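PDB 4OIF: beta-galactosidase from Geobacillus stearothermophilus, which probably hydrolyses terminal non-reducing beta-D-galactose residues of beta-D-galactosides, as an intracellular zinc-containing member of glycoside hydrolase family 42. Local coordinates for residues S234-N238 with F274-L278; F124-R130 with F227-T232; T296-A300 with N645-E649; R338-L344 with K676-R680. Where two conformers were deposited one is given. Numbering follows the deposited sequence.

Contacts 1 and 2 lie in the TIM-barrel domain, on one side of the chain's centre, and share helix 218-246; their centres are about 11 Å apart, and they touch where Arg-130 NH1 meets Ser-234 OG. Contact 2 closes along the chain before contact 1 opens. Contacts 3 and 4 lie across the centre of the chain, 36 to 43 Å from the first pair between centres. There the barrel helices 296-312 and 341-351 meet the C-terminal domain. The segments of contacts 3 and 4 alternate along the chain, and their centres are about 10 Å apart. Glu-648 and Tyr-677 join them, so two barrel helices dock side by side on one domain.

Contact 1 (S234-N238 with F274-L278); sequences SFFEN and FAKHL
Within the TIM barrel of this GH42 enzyme, a turn of helix 218-246 packs on the chain that leaves the short helix 271-274 and leads to barrel strand 282-284. Segment 234-238 is regular helix, with phi/psi near -60/-45. After Phe-274, His-277 N bonds Phe-274 O (2.8 Å), and Leu-278 is extended at -108/155. The closest CA atoms are those of Glu-237 and His-277, 8.0 Å apart.

Phe-236 (chi1 t, chi2 88°) points its CA-to-CB bond at the loop. Phe-274, also t at chi1, starts out sideways but sends its ring edge against the Phe-236 face: a T-shaped pair with centroids 5.2 Å apart and planes at 71°, in which Phe-274 CZ also lies 3.8 Å from Phe-236 CB. Leu-278 (m, t) brings CD2 to 3.4 Å from Phe-236 CZ, and Phe-236 CE2 lies 3.5 Å from His-277 O. Behind this cluster Phe-236 reaches Ile-252, and Phe-274 and Leu-278 reach Thr-254, both on strand 252-259, so helix 218-246 and this connection pack together over that barrel strand. The side chain of Phe-274 is about 10 Å from that of Glu-158, the predicted proton donor.

Beside the apolar cluster, Glu-237 (m, m) curls round to His-277 (chi1 m, chi2 -101°), whose ND1 donates to Glu-237 OE2 at 2.8 Å.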
# COMPACT_ATOMS: atom_id res chain seq x y z
N SER A 234 -2.12 24.53 25.21
CA SER A 234 -1.17 25.51 25.75
C SER A 234 -0.75 26.54 24.68
O SER A 234 -0.69 27.76 24.97
CB SER A 234 0.05 24.79 26.32
OG SER A 234 1.17 25.65 26.45
N PHE A 235 -0.48 26.06 23.46
CA PHE A 235 -0.17 26.97 22.35
C PHE A 235 -1.32 27.91 22.09
O PHE A 235 -1.13 29.11 21.86
CB PHE A 235 0.15 26.20 21.08
CG PHE A 235 0.65 27.06 19.94
CD1 PHE A 235 -0.25 27.73 19.11
CD2 PHE A 235 2.01 27.19 19.69
CE1 PHE A 235 0.21 28.54 18.06
CE2 PHE A 235 2.48 27.99 18.64
CZ PHE A 235 1.57 28.66 17.82
N PHE A 236 -2.53 27.36 22.11
CA PHE A 236 -3.74 28.16 21.91
C PHE A 236 -3.89 29.28 22.96
O PHE A 236 -4.22 30.42 22.64
CB PHE A 236 -4.96 27.24 21.94
CG PHE A 236 -6.26 27.95 22.18
CD1 PHE A 236 -6.99 28.47 21.12
CD2 PHE A 236 -6.76 28.08 23.47
CE1 PHE A 236 -8.19 29.13 21.34
CE2 PHE A 236 -7.97 28.74 23.70
CZ PHE A 236 -8.68 29.26 22.63
N GLU A 237 -3.67 28.92 24.22
CA GLU A 237 -3.81 29.84 25.33
C GLU A 237 -2.81 30.96 25.16
O GLU A 237 -3.12 32.17 25.33
CB GLU A 237 -3.60 29.11 26.66
CG GLU A 237 -4.76 28.20 27.05
CD GLU A 237 -6.00 29.00 27.45
OE1 GLU A 237 -5.82 30.19 27.80
OE2 GLU A 237 -7.14 28.45 27.43
N ASN A 238 -1.61 30.55 24.78
CA ASN A 238 -0.59 31.52 24.48
C ASN A 238 -1.03 32.48 23.39
O ASN A 238 -0.82 33.69 23.51
CB ASN A 238 0.70 30.86 24.05
CG ASN A 238 1.79 31.87 23.85
OD1 ASN A 238 2.38 32.34 24.83
ND2 ASN A 238 2.07 32.24 22.60
N PHE A 274 -10.49 20.35 24.84
CA PHE A 274 -10.21 21.63 24.18
C PHE A 274 -11.44 22.54 24.35
O PHE A 274 -11.31 23.76 24.50
CB PHE A 274 -9.89 21.41 22.68
CG PHE A 274 -9.04 22.51 22.06
CD1 PHE A 274 -7.96 22.18 21.25
CD2 PHE A 274 -9.26 23.85 22.36
CE1 PHE A 274 -7.17 23.18 20.69
CE2 PHE A 274 -8.47 24.85 21.80
CZ PHE A 274 -7.42 24.51 20.97
N ALA A 275 -12.63 21.93 24.33
CA ALA A 275 -13.89 22.67 24.40
C ALA A 275 -13.96 23.57 25.63
O ALA A 275 -14.53 24.67 25.57
CB ALA A 275 -15.06 21.71 24.38
N LYS A 276 -13.40 23.08 26.74
CA LYS A 276 -13.35 23.85 27.98
C LYS A 276 -12.59 25.16 27.82
O LYS A 276 -12.75 26.07 28.62
CB LYS A 276 -12.71 23.04 29.10
CG LYS A 276 -13.36 21.69 29.42
CD LYS A 276 -12.68 21.06 30.63
CE LYS A 276 -12.93 19.57 30.70
NZ LYS A 276 -14.38 19.30 30.51
N HIS A 277 -11.76 25.27 26.78
CA HIS A 277 -10.95 26.47 26.58
C HIS A 277 -11.55 27.45 25.58
O HIS A 277 -11.02 28.53 25.38
CB HIS A 277 -9.53 26.08 26.14
CG HIS A 277 -8.80 25.24 27.14
ND1 HIS A 277 -7.84 25.77 27.99
CD2 HIS A 277 -8.90 23.93 27.46
CE1 HIS A 277 -7.38 24.81 28.77
NE2 HIS A 277 -8.00 23.68 28.47
N LEU A 278 -12.67 27.07 24.96
CA LEU A 278 -13.29 27.90 23.95
C LEU A 278 -14.58 28.55 24.45
O LEU A 278 -15.22 28.03 25.37
CB LEU A 278 -13.59 27.08 22.70
CG LEU A 278 -12.40 26.35 22.07
CD1 LEU A 278 -12.89 25.48 20.91
CD2 LEU A 278 -11.33 27.33 21.60

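Contact 2 (F124-R130 with F227-T232); sequences FTSSVYR and FVTDQT
Next to the zinc site of the TIM-barrel domain, the loop leading into helix 127-144 lies against helix 218-246. Residues 124-126 are non-helical and 127-130 form the first helical turn, whereas 227-232 is helix throughout. Phe-124 and Thr-232 have the closest CA atoms, 6.2 Å apart.

Apolar packing centres on Phe-124, whose p rotamer (chi1 46°, chi2 47°) turns its ring onto the second helix. Gln-231 CB sits over the ring face, 4.0 Å from the Phe-124 centroid, as a CH-pi contact. Phe-124 CZ lies 3.8 Å from Phe-227 CE2, the two ring planes at 79°, and Phe-124 CE2 lies 4.1 Å from Val-228 CG1.

Across the segments, Gln-231 (t, p) donates from NE2 to Thr-125 OG1 at 2.8 Å. Other bonds shape the loop. Arg-130 folds back to give Phe-124 O two bonds, from NH2 (2.7 Å) and NE (3.0 Å), and Ser-126 N-caps the helix, its OG accepting from Tyr-129 N at 3.1 Å. Arg-130 NH1 also bonds Ser-234 OG further along helix 218-246.

The side chain of Thr-125 is about 4 Å from the zinc, which Cys-123, Cys-163, Cys-165 and Cys-168 bind. The neutral Gln-Thr bond and the aromatic packing thus tie the chain just after ligand Cys-123 to helix 218-246 without a charge pair between the segments.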
# COMPACT_ATOMS: atom_id res chain seq x y z
N PHE A 124 4.82 22.89 18.14
CA PHE A 124 3.96 23.53 19.13
C PHE A 124 4.72 23.91 20.43
O PHE A 124 4.14 24.52 21.35
CB PHE A 124 2.75 22.63 19.50
CG PHE A 124 3.09 21.17 19.77
CD1 PHE A 124 4.14 20.84 20.58
CD2 PHE A 124 2.22 20.16 19.35
CE1 PHE A 124 4.42 19.54 20.88
CE2 PHE A 124 2.47 18.82 19.63
CZ PHE A 124 3.60 18.51 20.43
N THR A 125 6.02 23.60 20.51
CA THR A 125 6.80 23.94 21.71
C THR A 125 7.63 25.21 21.52
O THR A 125 7.79 26.00 22.45
CB THR A 125 7.74 22.78 22.14
OG1 THR A 125 6.97 21.66 22.62
CG2 THR A 125 8.67 23.21 23.27
N SER A 126 8.14 25.42 20.31
CA SER A 126 9.02 26.56 19.98
C SER A 126 8.63 27.89 20.65
O SER A 126 7.49 28.37 20.50
CB SER A 126 9.06 26.76 18.47
OG SER A 126 9.48 28.07 18.14
N SER A 127 9.55 28.48 21.40
CA SER A 127 9.25 29.72 22.11
C SER A 127 9.15 30.87 21.12
O SER A 127 8.38 31.84 21.33
CB SER A 127 10.31 30.03 23.17
OG SER A 127 11.59 30.15 22.61
N VAL A 128 9.90 30.76 20.03
CA VAL A 128 9.90 31.77 19.01
C VAL A 128 8.53 31.85 18.33
O VAL A 128 7.99 32.95 18.15
CB VAL A 128 10.99 31.49 17.97
CG1 VAL A 128 10.71 32.26 16.67
CG2 VAL A 128 12.34 31.83 18.55
N TYR A 129 7.95 30.71 17.99
CA TYR A 129 6.69 30.73 17.28
C TYR A 129 5.56 31.18 18.22
O TYR A 129 4.65 31.91 17.81
CB TYR A 129 6.37 29.37 16.66
CG TYR A 129 5.37 29.52 15.56
CD1 TYR A 129 5.63 30.37 14.49
CD2 TYR A 129 4.16 28.85 15.59
CE1 TYR A 129 4.71 30.54 13.48
CE2 TYR A 129 3.23 29.01 14.58
CZ TYR A 129 3.51 29.85 13.53
OH TYR A 129 2.59 30.00 12.51
N ARG A 130 5.64 30.77 19.48
CA ARG A 130 4.69 31.21 20.49
C ARG A 130 4.71 32.73 20.64
O ARG A 130 3.66 33.39 20.66
CB ARG A 130 4.97 30.52 21.83
CG ARG A 130 4.43 29.10 21.87
CD ARG A 130 4.92 28.30 23.06
NE ARG A 130 4.38 26.94 23.02
CZ ARG A 130 3.37 26.52 23.78
NH1 ARG A 130 2.80 27.34 24.66
NH2 ARG A 130 2.94 25.27 23.67
N PHE A 227 -0.32 14.40 25.69
CA PHE A 227 0.60 15.52 25.70
C PHE A 227 0.44 16.36 24.45
O PHE A 227 0.59 17.56 24.50
CB PHE A 227 2.05 15.08 25.82
CG PHE A 227 3.04 16.15 25.45
CD1 PHE A 227 3.35 17.16 26.34
CD2 PHE A 227 3.62 16.17 24.20
CE1 PHE A 227 4.25 18.16 25.99
CE2 PHE A 227 4.51 17.16 23.85
CZ PHE A 227 4.83 18.15 24.75
N VAL A 228 0.17 15.72 23.33
CA VAL A 228 -0.02 16.44 22.09
C VAL A 228 -1.22 17.37 22.23
O VAL A 228 -1.16 18.57 21.87
CB VAL A 228 -0.20 15.47 20.90
CG1 VAL A 228 -0.73 16.22 19.67
CG2 VAL A 228 1.13 14.75 20.60
N THR A 229 -2.31 16.82 22.78
CA THR A 229 -3.47 17.65 23.07
C THR A 229 -3.14 18.83 24.02
O THR A 229 -3.41 19.99 23.69
CB THR A 229 -4.61 16.83 23.69
OG1 THR A 229 -5.22 16.04 22.66
CG2 THR A 229 -5.67 17.74 24.30
N ASP A 230 -2.53 18.52 25.16
CA ASP A 230 -2.19 19.54 26.14
C ASP A 230 -1.27 20.62 25.57
O ASP A 230 -1.48 21.80 25.82
CB ASP A 230 -1.53 18.92 27.36
CG ASP A 230 -2.55 18.32 28.33
OD1 ASP A 230 -3.76 18.56 28.13
OD2 ASP A 230 -2.14 17.63 29.28
N GLN A 231 -0.27 20.24 24.81
CA GLN A 231 0.68 21.19 24.29
C GLN A 231 0.04 22.05 23.20
O GLN A 231 0.34 23.26 23.09
CB GLN A 231 1.93 20.45 23.78
CG GLN A 231 3.10 21.38 23.46
CD GLN A 231 3.77 22.01 24.66
OE1 GLN A 231 3.12 22.40 25.63
NE2 GLN A 231 5.09 22.15 24.58
N THR A 232 -0.87 21.44 22.44
CA THR A 232 -1.67 22.20 21.47
C THR A 232 -2.53 23.27 22.17
O THR A 232 -2.52 24.45 21.79
CB THR A 232 -2.56 21.26 20.64
OG1 THR A 232 -1.73 20.43 19.82
CG2 THR A 232 -3.49 22.04 19.74

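Contact 3 (T296-A300 with N645-E649); sequences TADLA and NFTEE
The first turn of barrel helix 296-312 meets the loop between strands 638-645 and 651-655 of the C-terminal domain. Segment 296-300 is helical, with Ala-300 N bonded to Thr-296 O at 2.9 Å; the nearest CA atoms across the interface are those of Ala-297 and Phe-646, 5.2 Å apart.

Asn-645 (chi1 t) ends its strand and shapes the loop. Its OD1 accepts from Thr-647 N at 3.0 Å, making an Asx turn, and from Thr-647 OG1 at 2.7 Å, while its ND2 donates to Glu-649 O at 2.9 Å. Phe-646 (phi/psi -89/40, chi1 m, chi2 -72°) points toward the helix and offers a ring face to Ala-300 CB, which stands 3.4 Å from the Phe-646 centroid, close to the ring normal, as a CH-pi contact. Thr-296 CG2 lies at the ring edge, 4.1 Å from Phe-646 CD1. Water 2 joins the backbones, accepting from Ala-297 N (2.9 Å) and donating to Phe-646 O (2.8 Å). Glu-648 (m, p) bends back so that OE2 accepts from Thr-296 OG1 at 2.6 Å, and water 1 connects Glu-648 OE1 to Thr-296 N, at 2.7 Å from each. Glu-648 OE2 has a second partner in Tyr-677 OH.

At this domain junction a carboxylate and two waters take up N-H and hydroxyl groups at the start of the helix, beside an apolar patch in which the Phe-646 ring meets Ala-300 and the methyl of Thr-296.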
# COMPACT_ATOMS: atom_id res chain seq x y z
N THR A 296 -28.21 8.62 0.90
CA THR A 296 -28.13 9.99 1.37
C THR A 296 -28.54 10.07 2.85
O THR A 296 -27.95 10.83 3.64
CB THR A 296 -29.01 10.90 0.50
OG1 THR A 296 -28.52 10.88 -0.85
CG2 THR A 296 -29.01 12.32 1.01
N ALA A 297 -29.52 9.25 3.22
CA ALA A 297 -30.00 9.15 4.60
C ALA A 297 -28.92 8.66 5.60
O ALA A 297 -28.81 9.20 6.70
CB ALA A 297 -31.24 8.25 4.66
N ASP A 298 -28.13 7.66 5.21
CA ASP A 298 -27.07 7.14 6.10
C ASP A 298 -25.99 8.19 6.38
O ASP A 298 -25.54 8.39 7.53
CB ASP A 298 -26.43 5.88 5.50
CG ASP A 298 -27.37 4.69 5.46
OD1 ASP A 298 -28.11 4.46 6.44
OD2 ASP A 298 -27.36 3.98 4.43
N LEU A 299 -25.57 8.87 5.31
CA LEU A 299 -24.61 9.95 5.43
C LEU A 299 -25.18 11.06 6.32
O LEU A 299 -24.49 11.56 7.22
CB LEU A 299 -24.25 10.50 4.06
CG LEU A 299 -23.13 11.54 4.03
CD1 LEU A 299 -21.92 11.01 4.78
CD2 LEU A 299 -22.75 11.88 2.59
N ALA A 300 -26.43 11.43 6.06
CA ALA A 300 -27.09 12.50 6.81
C ALA A 300 -27.12 12.16 8.29
O ALA A 300 -26.86 13.01 9.14
CB ALA A 300 -28.50 12.75 6.29
N ASN A 645 -36.29 15.95 3.93
CA ASN A 645 -36.33 14.77 3.07
C ASN A 645 -34.94 14.41 2.56
O ASN A 645 -34.50 14.94 1.55
CB ASN A 645 -37.29 15.00 1.90
CG ASN A 645 -37.43 13.77 1.02
OD1 ASN A 645 -36.88 12.70 1.30
ND2 ASN A 645 -38.19 13.92 -0.07
N PHE A 646 -34.27 13.49 3.25
CA PHE A 646 -32.95 13.05 2.80
C PHE A 646 -33.05 11.86 1.84
O PHE A 646 -32.24 10.93 1.92
CB PHE A 646 -32.07 12.71 4.01
CG PHE A 646 -31.46 13.91 4.69
CD1 PHE A 646 -30.43 14.63 4.08
CD2 PHE A 646 -31.90 14.32 5.95
CE1 PHE A 646 -29.86 15.75 4.72
CE2 PHE A 646 -31.33 15.42 6.59
CZ PHE A 646 -30.30 16.14 5.96
N THR A 647 -34.03 11.88 0.93
CA THR A 647 -34.16 10.83 -0.07
C THR A 647 -34.34 11.46 -1.44
O THR A 647 -34.65 12.65 -1.54
CB THR A 647 -35.36 9.90 0.18
OG1 THR A 647 -36.55 10.52 -0.33
CG2 THR A 647 -35.54 9.61 1.67
N GLU A 648 -34.20 10.66 -2.49
CA GLU A 648 -34.27 11.18 -3.84
C GLU A 648 -35.67 11.01 -4.46
O GLU A 648 -35.81 10.97 -5.69
CB GLU A 648 -33.22 10.51 -4.73
CG GLU A 648 -31.81 11.06 -4.55
CD GLU A 648 -31.13 10.55 -3.29
OE1 GLU A 648 -31.37 9.38 -2.91
OE2 GLU A 648 -30.37 11.32 -2.68
N GLU A 649 -36.70 10.93 -3.62
CA GLU A 649 -38.06 10.79 -4.13
C GLU A 649 -39.10 11.58 -3.34
O GLU A 649 -38.83 12.10 -2.25
CB GLU A 649 -38.44 9.31 -4.17
CG GLU A 649 -38.30 8.64 -2.83
CD GLU A 649 -38.39 7.14 -2.92
OE1 GLU A 649 -39.51 6.62 -3.15
OE2 GLU A 649 -37.34 6.48 -2.76
O HOH W 1 -30.01 7.92 -1.05
O HOH W 2 -31.46 8.37 1.28

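Contact 4 (R338-L344 with K676-R680); sequences RPGMHFL and KYEVR
This is a largely apolar interdomain contact, in which the start of barrel helix 341-351 rests on the C-terminal sheet where strand 679-685 begins. Gly-340 is the helix N-cap, its CA 5.7 Å from that of Tyr-677. Its phi/psi of 91/-27 suits a residue without CB, and a CB would also crowd Tyr-677 CB.

Tyr-677 has left-handed backbone angles (66/9) and chi1 m. Met-341 (t, p, p) lays CE over the ring face, 3.6 Å from the Tyr-677 centroid, a CH-pi contact, while SD stands 4.9 Å from the same centroid in a Met-aromatic contact. Pro-339 O lies at the ring edge, 3.5 Å from Tyr-677 CD2. Leu-344 (t, p) bridges two residues, with CD2 3.6 Å from Tyr-677 CD1 and CD1 3.6 Å from Val-679 CG2.

Water 4 donates to Gly-340 O (2.5 Å) and Tyr-677 O (2.7 Å). Tyr-677 OH bonds Glu-648, while Arg-338 forms salt bridges with Asp-533 and Asp-573 of the second subunit. Here the domains meet mainly through shape and dispersion, with water linking carbonyls that cannot bond each other.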
# COMPACT_ATOMS: atom_id res chain seq x y z
N ARG A 338 -25.97 17.99 -5.56
CA ARG A 338 -27.08 18.10 -6.50
C ARG A 338 -27.97 19.25 -6.10
O ARG A 338 -28.00 19.61 -4.93
CB ARG A 338 -27.88 16.79 -6.54
CG ARG A 338 -27.47 15.88 -7.66
CD ARG A 338 -26.00 15.49 -7.54
NE ARG A 338 -25.58 14.74 -8.71
CZ ARG A 338 -24.54 15.05 -9.46
NH1 ARG A 338 -23.77 16.09 -9.16
NH2 ARG A 338 -24.25 14.30 -10.52
N PRO A 339 -28.70 19.84 -7.06
CA PRO A 339 -29.66 20.91 -6.75
C PRO A 339 -30.51 20.54 -5.54
O PRO A 339 -30.97 19.40 -5.46
CB PRO A 339 -30.52 20.98 -8.02
CG PRO A 339 -29.59 20.54 -9.12
CD PRO A 339 -28.69 19.50 -8.50
N GLY A 340 -30.68 21.47 -4.60
CA GLY A 340 -31.48 21.22 -3.42
C GLY A 340 -30.71 20.66 -2.23
O GLY A 340 -31.11 20.86 -1.07
N MET A 341 -29.61 19.96 -2.50
CA MET A 341 -28.88 19.29 -1.44
C MET A 341 -28.16 20.29 -0.53
O MET A 341 -28.01 20.06 0.68
CB MET A 341 -27.88 18.29 -2.03
CG MET A 341 -26.92 17.69 -1.01
SD MET A 341 -27.75 16.82 0.33
CE MET A 341 -28.56 15.54 -0.58
N HIS A 342 -27.72 21.41 -1.11
CA HIS A 342 -27.05 22.41 -0.30
C HIS A 342 -28.03 23.03 0.68
O HIS A 342 -27.75 23.14 1.89
CB HIS A 342 -26.40 23.49 -1.15
CG HIS A 342 -25.72 24.53 -0.33
ND1 HIS A 342 -24.75 24.21 0.60
CD2 HIS A 342 -25.89 25.87 -0.24
CE1 HIS A 342 -24.34 25.31 1.20
NE2 HIS A 342 -25.02 26.33 0.71
N PHE A 343 -29.19 23.42 0.17
CA PHE A 343 -30.24 23.97 1.03
C PHE A 343 -30.57 22.99 2.17
O PHE A 343 -30.60 23.36 3.37
CB PHE A 343 -31.49 24.30 0.20
CG PHE A 343 -32.49 25.11 0.96
CD1 PHE A 343 -32.40 26.49 0.98
CD2 PHE A 343 -33.46 24.49 1.73
CE1 PHE A 343 -33.29 27.24 1.73
CE2 PHE A 343 -34.35 25.24 2.48
CZ PHE A 343 -34.26 26.61 2.48
N LEU A 344 -30.79 21.74 1.79
CA LEU A 344 -31.14 20.66 2.71
C LEU A 344 -30.12 20.49 3.82
O LEU A 344 -30.47 20.49 5.02
CB LEU A 344 -31.31 19.35 1.94
CG LEU A 344 -31.34 18.01 2.66
CD1 LEU A 344 -32.45 17.92 3.70
CD2 LEU A 344 -31.44 16.86 1.64
N LYS A 676 -38.14 15.77 -3.63
CA LYS A 676 -36.76 15.40 -3.35
C LYS A 676 -36.01 16.55 -2.66
O LYS A 676 -36.06 17.71 -3.10
CB LYS A 676 -36.03 15.00 -4.64
CG LYS A 676 -34.58 14.57 -4.43
CD LYS A 676 -33.70 14.92 -5.62
CE LYS A 676 -34.18 14.25 -6.89
NZ LYS A 676 -33.49 14.80 -8.09
N TYR A 677 -35.37 16.22 -1.54
CA TYR A 677 -34.48 17.13 -0.81
C TYR A 677 -35.20 18.32 -0.20
O TYR A 677 -34.56 19.24 0.32
CB TYR A 677 -33.34 17.63 -1.71
CG TYR A 677 -32.39 16.55 -2.16
CD1 TYR A 677 -32.33 15.32 -1.50
CD2 TYR A 677 -31.56 16.75 -3.25
CE1 TYR A 677 -31.46 14.33 -1.92
CE2 TYR A 677 -30.69 15.77 -3.67
CZ TYR A 677 -30.64 14.56 -3.01
OH TYR A 677 -29.76 13.60 -3.45
N GLU A 678 -36.52 18.31 -0.24
CA GLU A 678 -37.26 19.44 0.28
C GLU A 678 -37.21 19.47 1.79
O GLU A 678 -37.29 18.43 2.45
CB GLU A 678 -38.72 19.41 -0.17
CG GLU A 678 -39.47 20.65 0.27
CD GLU A 678 -40.90 20.63 -0.17
OE1 GLU A 678 -41.27 19.69 -0.91
OE2 GLU A 678 -41.64 21.54 0.24
N VAL A 679 -37.07 20.67 2.33
CA VAL A 679 -37.13 20.86 3.76
C VAL A 679 -38.34 21.71 4.07
O VAL A 679 -38.70 22.61 3.33
CB VAL A 679 -35.87 21.54 4.33
CG1 VAL A 679 -35.94 21.62 5.85
CG2 VAL A 679 -34.61 20.80 3.90
N ARG A 680 -38.99 21.41 5.17
CA ARG A 680 -40.05 22.22 5.67
C ARG A 680 -39.60 22.75 7.02
O ARG A 680 -39.21 21.97 7.88
CB ARG A 680 -41.33 21.41 5.79
CG ARG A 680 -42.51 22.08 5.21
CD ARG A 680 -42.46 22.18 3.69
NE ARG A 680 -43.78 22.62 3.24
CZ ARG A 680 -44.16 23.88 3.24
NH1 ARG A 680 -43.30 24.82 3.60
NH2 ARG A 680 -45.38 24.22 2.85
O HOH W 3 -31.54 17.44 -7.54
O HOH W 4 -33.44 21.50 -0.54